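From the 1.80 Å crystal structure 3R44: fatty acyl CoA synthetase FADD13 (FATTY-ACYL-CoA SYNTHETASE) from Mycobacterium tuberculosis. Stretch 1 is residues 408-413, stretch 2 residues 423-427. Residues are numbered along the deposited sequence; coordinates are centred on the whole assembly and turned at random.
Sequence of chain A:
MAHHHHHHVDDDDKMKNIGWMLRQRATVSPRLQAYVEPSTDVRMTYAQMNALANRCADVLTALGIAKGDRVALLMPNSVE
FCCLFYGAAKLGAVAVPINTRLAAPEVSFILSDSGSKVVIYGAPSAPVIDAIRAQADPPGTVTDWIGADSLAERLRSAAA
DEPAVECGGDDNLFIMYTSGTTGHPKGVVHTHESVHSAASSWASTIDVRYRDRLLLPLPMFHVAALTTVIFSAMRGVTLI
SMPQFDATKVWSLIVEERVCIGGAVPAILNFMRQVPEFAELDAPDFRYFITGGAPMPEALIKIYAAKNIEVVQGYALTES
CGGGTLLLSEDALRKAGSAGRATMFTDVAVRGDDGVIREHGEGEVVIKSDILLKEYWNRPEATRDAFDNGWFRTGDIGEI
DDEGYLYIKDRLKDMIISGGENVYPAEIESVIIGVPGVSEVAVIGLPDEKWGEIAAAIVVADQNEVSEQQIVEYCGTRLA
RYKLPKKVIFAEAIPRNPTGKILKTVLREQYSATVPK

Stretch 1 (408-413) IKDRLK
Stretch 2 423-427: VYPAE

This is a small contact, burying 260 Å² in all, in which the carboxylate of an aspartate at the end of a strand accepts a backbone hydrogen bond from the first turn of a helix, while a tyrosine and an alanine pack beside the aspartate. Ile 408 (-79/128; m, m) to Asp 410 end a strand, Arg 411 (-108/154; m, m, -133°, 115°) is loop, and Leu 412 (-51/-41) and Lys 413 (-59/-23; p, t, t, t) enter a 3-10 segment. Val 423 (-129/123, chi1 t) and Tyr 424 lead to Pro 425 (-58/-36, C-gamma exo); Ala 426 and Glu 427 are helical, and the helix continues beyond. The stretches run in roughly opposite directions. Asp 410 and Ala 426 set the register: Asp 410 CA is 6.0 Å from Ala 426 CA, the nearest CA pair.

Asp 410 is extended (phi/psi -157/154) and directs its CA-to-CB bond toward the second stretch. With chi1 of -121°, between wells, and chi2 of -23°, Asp 410 OD2 accepts a short, nearly straight hydrogen bond from Ala 426 N at 2.6 Å (N-H...acceptor angle 162°). A short acidic side chain suits this place, bringing an acceptor to an amide early in a helix, where no preceding turn supplies a carbonyl. Asp 410 OD2 also lies 3.0 Å from Pro 425 N, but proline has no hydrogen to share, and 3.0 Å from Pro 425 CD.

Ala 426 (-63/-29) points its methyl toward the strand. Ala 426 CB sits 3.3 Å from Asp 410 OD2, 3.4 Å from Lys 409 O and 4.1 Å from Lys 409 CB; its small side chain permits this close packing. Lys 409 (-100/-38) starts toward the helix, but its m, m, t, p side chain leads its end away, and NZ bonds elsewhere in the structure.

Tyr 424 (-98/137, chi1 m at -71°, chi2 -96°) points its CA-to-CB bond toward the first stretch. Tyr 424 CB is 3.4 Å from Asp 410 OD2, and Tyr 424 CD1 is 3.8 Å from Asp 410 CB, obliquely. The ring meets Arg 411 and Leu 412 with its edge: Arg 411 O is 4.0 Å from Tyr 424 CE1. Leu 412 begins by pointing away, yet with chi1 t and chi2 p Leu 412 CD1 lies 4.2 Å from Tyr 424 OH, which is hydrogen-bonded elsewhere.

Glu 427 (-63/-39; m, t, 74°) folds back so that Glu 427 OE2 accepts from Tyr 424 N at 2.8 Å, and Glu 427 N donates to Tyr 424 O at 3.1 Å, tying Tyr 424 to the following turn.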

ATOM      1  N   ILE A 408      15.797   0.950  -2.781  1.00 19.08           N
ATOM      2  CA  ILE A 408      15.348   2.078  -2.012  1.00 19.61           C
ATOM      3  C   ILE A 408      16.253   2.339  -0.820  1.00 20.81           C
ATOM      4  O   ILE A 408      16.553   1.454   0.006  1.00 22.47           O
ATOM      5  CB  ILE A 408      13.881   1.915  -1.562  1.00 19.80           C
ATOM      6  CG1 ILE A 408      12.948   1.752  -2.763  1.00 19.77           C
ATOM      7  CG2 ILE A 408      13.422   3.093  -0.661  1.00 20.51           C
ATOM      8  CD1 ILE A 408      12.611   2.968  -3.483  1.00 20.24           C
ATOM      9  N   LYS A 409      16.690   3.573  -0.705  1.00 20.76           N
ATOM     10  CA  LYS A 409      17.622   3.949   0.351  1.00 23.88           C
ATOM     11  C   LYS A 409      16.946   4.609   1.517  1.00 24.88           C
ATOM     12  O   LYS A 409      17.371   4.411   2.660  1.00 25.10           O
ATOM     13  CB  LYS A 409      18.712   4.882  -0.181  1.00 25.04           C
ATOM     14  CG  LYS A 409      19.583   4.274  -1.237  1.00 29.44           C
ATOM     15  CD  LYS A 409      20.283   3.034  -0.718  1.00 37.21           C
ATOM     16  CE  LYS A 409      21.136   2.340  -1.776  1.00 40.91           C
ATOM     17  NZ  LYS A 409      22.249   3.244  -2.269  1.00 44.70           N
ATOM     18  N   ASP A 410      15.944   5.440   1.241  1.00 23.55           N
ATOM     19  CA  ASP A 410      15.215   6.138   2.305  1.00 26.13           C
ATOM     20  C   ASP A 410      13.845   6.537   1.793  1.00 24.50           C
ATOM     21  O   ASP A 410      13.646   6.669   0.573  1.00 22.34           O
ATOM     22  CB  ASP A 410      15.934   7.402   2.718  1.00 28.50           C
ATOM     23  CG  ASP A 410      16.321   7.421   4.172  1.00 36.17           C
ATOM     24  OD1 ASP A 410      15.716   6.715   5.037  1.00 43.50           O
ATOM     25  OD2 ASP A 410      17.302   8.141   4.433  1.00 43.52           O
ATOM     26  N   ARG A 411      12.913   6.664   2.721  1.00 24.77           N
ATOM     27  CA  ARG A 411      11.564   7.032   2.397  1.00 27.05           C
ATOM     28  C   ARG A 411      11.323   8.441   2.869  1.00 23.20           C
ATOM     29  O   ARG A 411      11.942   8.886   3.851  1.00 22.28           O
ATOM     30  CB  ARG A 411      10.572   6.139   3.101  1.00 29.60           C
ATOM     31  CG  ARG A 411      10.798   4.654   2.924  1.00 37.17           C
ATOM     32  CD  ARG A 411      10.558   4.277   1.539  1.00 44.60           C
ATOM     33  NE  ARG A 411       9.729   3.085   1.377  1.00 53.59           N
ATOM     34  CZ  ARG A 411       8.513   3.085   0.815  1.00 57.40           C
ATOM     35  NH1 ARG A 411       7.947   4.223   0.381  1.00 57.05           N
ATOM     36  NH2 ARG A 411       7.855   1.938   0.692  1.00 61.02           N
ATOM     37  N   LEU A 412      10.379   9.089   2.197  1.00 22.73           N
ATOM     38  CA  LEU A 412       9.947  10.449   2.523  1.00 21.42           C
ATOM     39  C   LEU A 412       9.601  10.558   3.998  1.00 20.68           C
ATOM     40  O   LEU A 412       9.965  11.545   4.643  1.00 17.47           O
ATOM     41  CB  LEU A 412       8.716  10.818   1.683  1.00 23.09           C
ATOM     42  CG  LEU A 412       8.119  12.222   1.928  1.00 23.73           C
ATOM     43  CD1 LEU A 412       9.256  13.209   1.810  1.00 23.01           C
ATOM     44  CD2 LEU A 412       7.029  12.521   0.965  1.00 27.82           C
ATOM     45  N   LYS A 413       8.931   9.531   4.545  1.00 21.99           N
ATOM     46  CA  LYS A 413       8.489   9.561   5.955  1.00 24.23           C
ATOM     47  C   LYS A 413       9.593   9.724   6.974  1.00 24.15           C
ATOM     48  O   LYS A 413       9.339  10.121   8.103  1.00 24.75           O
ATOM     49  CB  LYS A 413       7.682   8.312   6.328  1.00 26.62           C
ATOM     50  CG  LYS A 413       8.495   7.027   6.287  1.00 28.07           C
ATOM     51  CD  LYS A 413       7.661   5.762   6.365  1.00 37.20           C
ATOM     52  CE  LYS A 413       8.613   4.524   6.339  1.00 38.99           C
ATOM     53  NZ  LYS A 413       7.902   3.275   6.745  1.00 44.59           N
ATOM     54  N   VAL A 423      17.181  16.577   4.947  1.00 26.24           N
ATOM     55  CA  VAL A 423      18.263  15.666   5.215  1.00 25.87           C
ATOM     56  C   VAL A 423      17.678  14.262   5.254  1.00 23.88           C
ATOM     57  O   VAL A 423      16.744  14.003   6.050  1.00 22.18           O
ATOM     58  CB  VAL A 423      18.883  15.996   6.612  1.00 26.19           C
ATOM     59  CG1 VAL A 423      20.006  15.139   6.913  1.00 26.62           C
ATOM     60  CG2 VAL A 423      19.323  17.446   6.659  1.00 28.11           C
ATOM     61  N   TYR A 424      18.187  13.349   4.428  1.00 23.30           N
ATOM     62  CA  TYR A 424      17.716  11.974   4.523  1.00 23.25           C
ATOM     63  C   TYR A 424      18.712  11.138   5.366  1.00 23.33           C
ATOM     64  O   TYR A 424      19.951  11.227   5.204  1.00 22.29           O
ATOM     65  CB  TYR A 424      17.457  11.273   3.176  1.00 25.04           C
ATOM     66  CG  TYR A 424      16.267  11.730   2.356  1.00 25.61           C
ATOM     67  CD1 TYR A 424      15.033  11.067   2.423  1.00 29.56           C
ATOM     68  CD2 TYR A 424      16.397  12.794   1.484  1.00 28.17           C
ATOM     69  CE1 TYR A 424      13.944  11.475   1.604  1.00 30.87           C
ATOM     70  CE2 TYR A 424      15.340  13.224   0.680  1.00 28.61           C
ATOM     71  CZ  TYR A 424      14.100  12.564   0.735  1.00 30.07           C
ATOM     72  OH  TYR A 424      13.018  12.988  -0.087  1.00 31.73           O
ATOM     73  N   PRO A 425      18.167  10.313   6.252  1.00 24.02           N
ATOM     74  CA  PRO A 425      18.981   9.553   7.184  1.00 23.70           C
ATOM     75  C   PRO A 425      20.001   8.649   6.516  1.00 24.10           C
ATOM     76  O   PRO A 425      21.090   8.517   7.053  1.00 23.26           O
ATOM     77  CB  PRO A 425      17.945   8.690   7.897  1.00 23.22           C
ATOM     78  CG  PRO A 425      16.787   9.543   7.957  1.00 24.29           C
ATOM     79  CD  PRO A 425      16.744  10.139   6.582  1.00 24.27           C
ATOM     80  N   ALA A 426      19.680   8.052   5.363  1.00 23.92           N
ATOM     81  CA  ALA A 426      20.582   7.102   4.700  1.00 26.02           C
ATOM     82  C   ALA A 426      21.877   7.772   4.295  1.00 26.87           C
ATOM     83  O   ALA A 426      22.914   7.140   4.282  1.00 26.98           O
ATOM     84  CB  ALA A 426      19.929   6.442   3.442  1.00 27.76           C
ATOM     85  N   GLU A 427      21.812   9.069   4.013  1.00 27.04           N
ATOM     86  CA  GLU A 427      22.993   9.828   3.578  1.00 29.52           C
ATOM     87  C   GLU A 427      24.037   9.826   4.702  1.00 27.71           C
ATOM     88  O   GLU A 427      25.236   9.647   4.466  1.00 28.50           O
ATOM     89  CB  GLU A 427      22.596  11.270   3.216  1.00 30.98           C
ATOM     90  CG  GLU A 427      21.437  11.372   2.213  1.00 34.51           C
ATOM     91  CD  GLU A 427      21.104  12.840   1.829  1.00 40.21           C
ATOM     92  OE1 GLU A 427      21.921  13.422   1.062  1.00 39.94           O
ATOM     93  OE2 GLU A 427      20.047  13.390   2.281  1.00 37.01           O
TER